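Local coordinates for Gp15 protein (PDB 6R5W) that serves as the receptor binding protein of a Listeria phage, probably recognising the host cell surface through the trimeric C-terminal part described here, at residues 86-92 with 164-170. Coordinates in Å, arbitrary orientation, origin at the centre of the assembly. Residues are numbered along the deposited sequence.
Sequences NRFLVIV and IIYLTKE. With CD (cadmium ion), chain I.
Antiparallel strands can face a subunit interface on one side and their own domain's interior on the other; strand 87-92 beside strand 165-167 is a worked example. Their axes approach to 4.7 Å and their N-to-C directions differ by 167°. Val90 and Tyr166 form the hydrogen-bonded pair (CA-CA 5.4 Å; Val90 N to Tyr166 O 2.8 Å, Tyr166 N to Val90 O 3.0 Å), flanked by non-hydrogen-bonded Leu89-Leu167 and Ile91-Ile165 (the latter CA-CA 4.6 Å). Val92 N donates a hydrogen bond to Ile164 O (2.9 Å), Thr168 N to Phe88 O (3.0 Å), and Phe88 N to a side chain, Thr168 OG1 (2.8 Å), set by the p rotamer. Strand 159-167 is, within the chain, an edge of a four-stranded antiparallel sheet in the β-rich domain beyond the homotrimer's helical stem; 87-97 lies between it and 72-84. Leu89, Ile91, Ile165 and Leu167 line the face toward the other subunits, where Ile165 meets Ile165 of both neighbouring subunits; Leu89 CD1 lies 3.8 Å from Ile165 CG2. On the reverse face, beside strand 122-127, a CH-pi contact puts Val90 CB 3.9 Å from the Tyr166 ring centroid, and Tyr166 OH reaches Leu114 O. Polar contacts dominate at the Arg87 end: Arg87 NH1 donates to Thr168 O (2.8 Å) and to Asp117, while Arg87 NE forms a salt bridge of weak hydrogen-bond geometry with Glu170 OE1 (2.6 Å); Glu170 chelates cadmium through OE1 (2.6 Å) and OE2 (2.5 Å).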
loop_
_atom_site.group_PDB
_atom_site.type_symbol
_atom_site.label_atom_id
_atom_site.label_comp_id
_atom_site.label_asym_id
_atom_site.label_seq_id
_atom_site.Cartn_x
_atom_site.Cartn_y
_atom_site.Cartn_z
ATOM N N ASN A 86 7.268 5.045 7.385
ATOM C CA ASN A 86 8.569 4.861 7.998
ATOM C C ASN A 86 8.629 3.656 8.920
ATOM O O ASN A 86 9.413 3.623 9.883
ATOM C CB ASN A 86 8.953 6.186 8.664
ATOM C CG ASN A 86 9.340 7.218 7.623
ATOM O OD1 ASN A 86 10.276 6.989 6.802
ATOM N ND2 ASN A 86 8.550 8.262 7.535
ATOM N N ARG A 87 7.825 2.631 8.630
ATOM C CA ARG A 87 7.906 1.385 9.350
ATOM C C ARG A 87 8.012 0.262 8.352
ATOM O O ARG A 87 7.878 0.476 7.154
ATOM C CB ARG A 87 6.661 1.149 10.241
ATOM C CG ARG A 87 6.386 2.255 11.342
ATOM C CD ARG A 87 5.006 1.996 11.920
ATOM N NE ARG A 87 4.520 2.927 12.938
ATOM C CZ ARG A 87 4.586 2.712 14.242
ATOM N NH1 ARG A 87 5.178 1.628 14.750
ATOM N NH2 ARG A 87 4.035 3.619 15.058
ATOM N N PHE A 88 8.194 -0.941 8.868
ATOM C CA PHE A 88 8.093 -2.156 8.069
ATOM C C PHE A 88 7.043 -3.078 8.693
ATOM O O PHE A 88 7.015 -3.263 9.918
ATOM C CB PHE A 88 9.377 -2.939 7.972
ATOM C CG PHE A 88 10.512 -2.169 7.405
ATOM C CD1 PHE A 88 10.589 -1.940 6.033
ATOM C CD2 PHE A 88 11.522 -1.687 8.229
ATOM C CE1 PHE A 88 11.654 -1.224 5.500
ATOM C CE2 PHE A 88 12.589 -0.992 7.688
ATOM C CZ PHE A 88 12.630 -0.744 6.335
ATOM N N LEU A 89 6.284 -3.779 7.820
ATOM C CA LEU A 89 5.529 -4.942 8.213
ATOM C C LEU A 89 6.411 -6.154 7.966
ATOM O O LEU A 89 6.891 -6.342 6.849
ATOM C CB LEU A 89 4.258 -5.031 7.412
ATOM C CG LEU A 89 3.413 -6.240 7.759
ATOM C CD1 LEU A 89 2.790 -6.141 9.175
ATOM C CD2 LEU A 89 2.281 -6.311 6.691
ATOM N N VAL A 90 6.607 -6.967 8.993
ATOM C CA VAL A 90 7.539 -8.090 8.963
ATOM C C VAL A 90 6.720 -9.372 9.056
ATOM O O VAL A 90 5.848 -9.501 9.930
ATOM C CB VAL A 90 8.579 -8.016 10.095
ATOM C CG1 VAL A 90 9.487 -9.278 10.056
ATOM C CG2 VAL A 90 9.386 -6.697 10.028
ATOM N N ILE A 91 6.999 -10.320 8.162
ATOM C CA ILE A 91 6.280 -11.588 8.118
ATOM C C ILE A 91 7.311 -12.714 8.145
ATOM O O ILE A 91 8.051 -12.926 7.166
ATOM C CB ILE A 91 5.357 -11.684 6.884
ATOM C CG1 ILE A 91 4.338 -10.531 6.904
ATOM C CG2 ILE A 91 4.740 -13.078 6.806
ATOM C CD1 ILE A 91 3.528 -10.390 5.660
ATOM N N VAL A 92 7.416 -13.388 9.263
ATOM C CA VAL A 92 8.420 -14.455 9.440
ATOM C C VAL A 92 7.899 -15.746 8.815
ATOM O O VAL A 92 6.707 -15.982 8.731
ATOM C CB VAL A 92 8.758 -14.668 10.944
ATOM C CG1 VAL A 92 9.858 -15.675 11.159
ATOM C CG2 VAL A 92 9.134 -13.335 11.559
ATOM N N ILE A 164 4.299 -15.428 12.881
ATOM C CA ILE A 164 4.892 -14.273 13.539
ATOM C C ILE A 164 4.890 -13.112 12.539
ATOM O O ILE A 164 5.702 -13.072 11.600
ATOM C CB ILE A 164 6.307 -14.604 14.030
ATOM C CG1 ILE A 164 6.261 -15.774 15.026
ATOM C CG2 ILE A 164 6.882 -13.325 14.714
ATOM C CD1 ILE A 164 7.599 -16.254 15.340
ATOM N N ILE A 165 4.009 -12.134 12.788
ATOM C CA ILE A 165 3.819 -10.957 11.939
ATOM C C ILE A 165 3.741 -9.748 12.840
ATOM O O ILE A 165 3.032 -9.795 13.852
ATOM C CB ILE A 165 2.536 -11.055 11.101
ATOM C CG1 ILE A 165 2.656 -12.274 10.210
ATOM C CG2 ILE A 165 2.279 -9.732 10.364
ATOM C CD1 ILE A 165 1.339 -12.575 9.458
ATOM N N TYR A 166 4.477 -8.678 12.496
ATOM C CA TYR A 166 4.506 -7.501 13.382
ATOM C C TYR A 166 5.026 -6.281 12.614
ATOM O O TYR A 166 5.632 -6.401 11.549
ATOM C CB TYR A 166 5.393 -7.770 14.605
ATOM C CG TYR A 166 6.838 -7.938 14.263
ATOM C CD1 TYR A 166 7.363 -9.196 13.886
ATOM C CD2 TYR A 166 7.714 -6.850 14.292
ATOM C CE1 TYR A 166 8.635 -9.345 13.573
ATOM C CE2 TYR A 166 9.029 -6.992 13.969
ATOM C CZ TYR A 166 9.520 -8.267 13.605
ATOM O OH TYR A 166 10.823 -8.455 13.232
ATOM N N LEU A 167 4.819 -5.111 13.202
ATOM C CA LEU A 167 5.344 -3.840 12.725
ATOM C C LEU A 167 6.555 -3.353 13.532
ATOM O O LEU A 167 6.596 -3.472 14.747
ATOM C CB LEU A 167 4.246 -2.771 12.824
ATOM C CG LEU A 167 3.086 -2.927 11.848
ATOM C CD1 LEU A 167 1.877 -2.174 12.305
ATOM C CD2 LEU A 167 3.529 -2.474 10.447
ATOM N N THR A 168 7.498 -2.739 12.852
ATOM C CA THR A 168 8.648 -2.063 13.447
ATOM C C THR A 168 8.309 -0.625 13.892
ATOM O O THR A 168 7.192 -0.117 13.749
ATOM C CB THR A 168 9.801 -2.069 12.448
ATOM O OG1 THR A 168 9.388 -1.235 11.376
ATOM C CG2 THR A 168 10.160 -3.492 12.005
ATOM N N LYS A 169 9.300 0.021 14.529
ATOM C CA LYS A 169 9.139 1.409 14.989
ATOM C C LYS A 169 9.226 2.433 13.848
ATOM O O LYS A 169 9.701 2.157 12.742
ATOM C CB LYS A 169 10.198 1.722 16.057
ATOM C CG LYS A 169 9.997 0.931 17.323
ATOM C CD LYS A 169 11.129 1.295 18.373
ATOM C CE LYS A 169 10.585 1.731 19.680
ATOM N NZ LYS A 169 9.841 0.654 20.377
ATOM N N GLU A 170 8.767 3.642 14.158
ATOM C CA GLU A 170 8.740 4.785 13.263
ATOM C C GLU A 170 10.139 5.360 13.107
ATOM O O GLU A 170 10.588 6.175 13.923
ATOM C CB GLU A 170 7.806 5.821 13.858
ATOM C CG GLU A 170 7.228 6.652 12.831
ATOM C CD GLU A 170 6.345 5.861 12.046
ATOM O OE1 GLU A 170 5.309 5.408 12.614
ATOM O OE2 GLU A 170 6.683 5.665 10.832
HETATM CD CD CD I . 4.587 6.942 10.599
#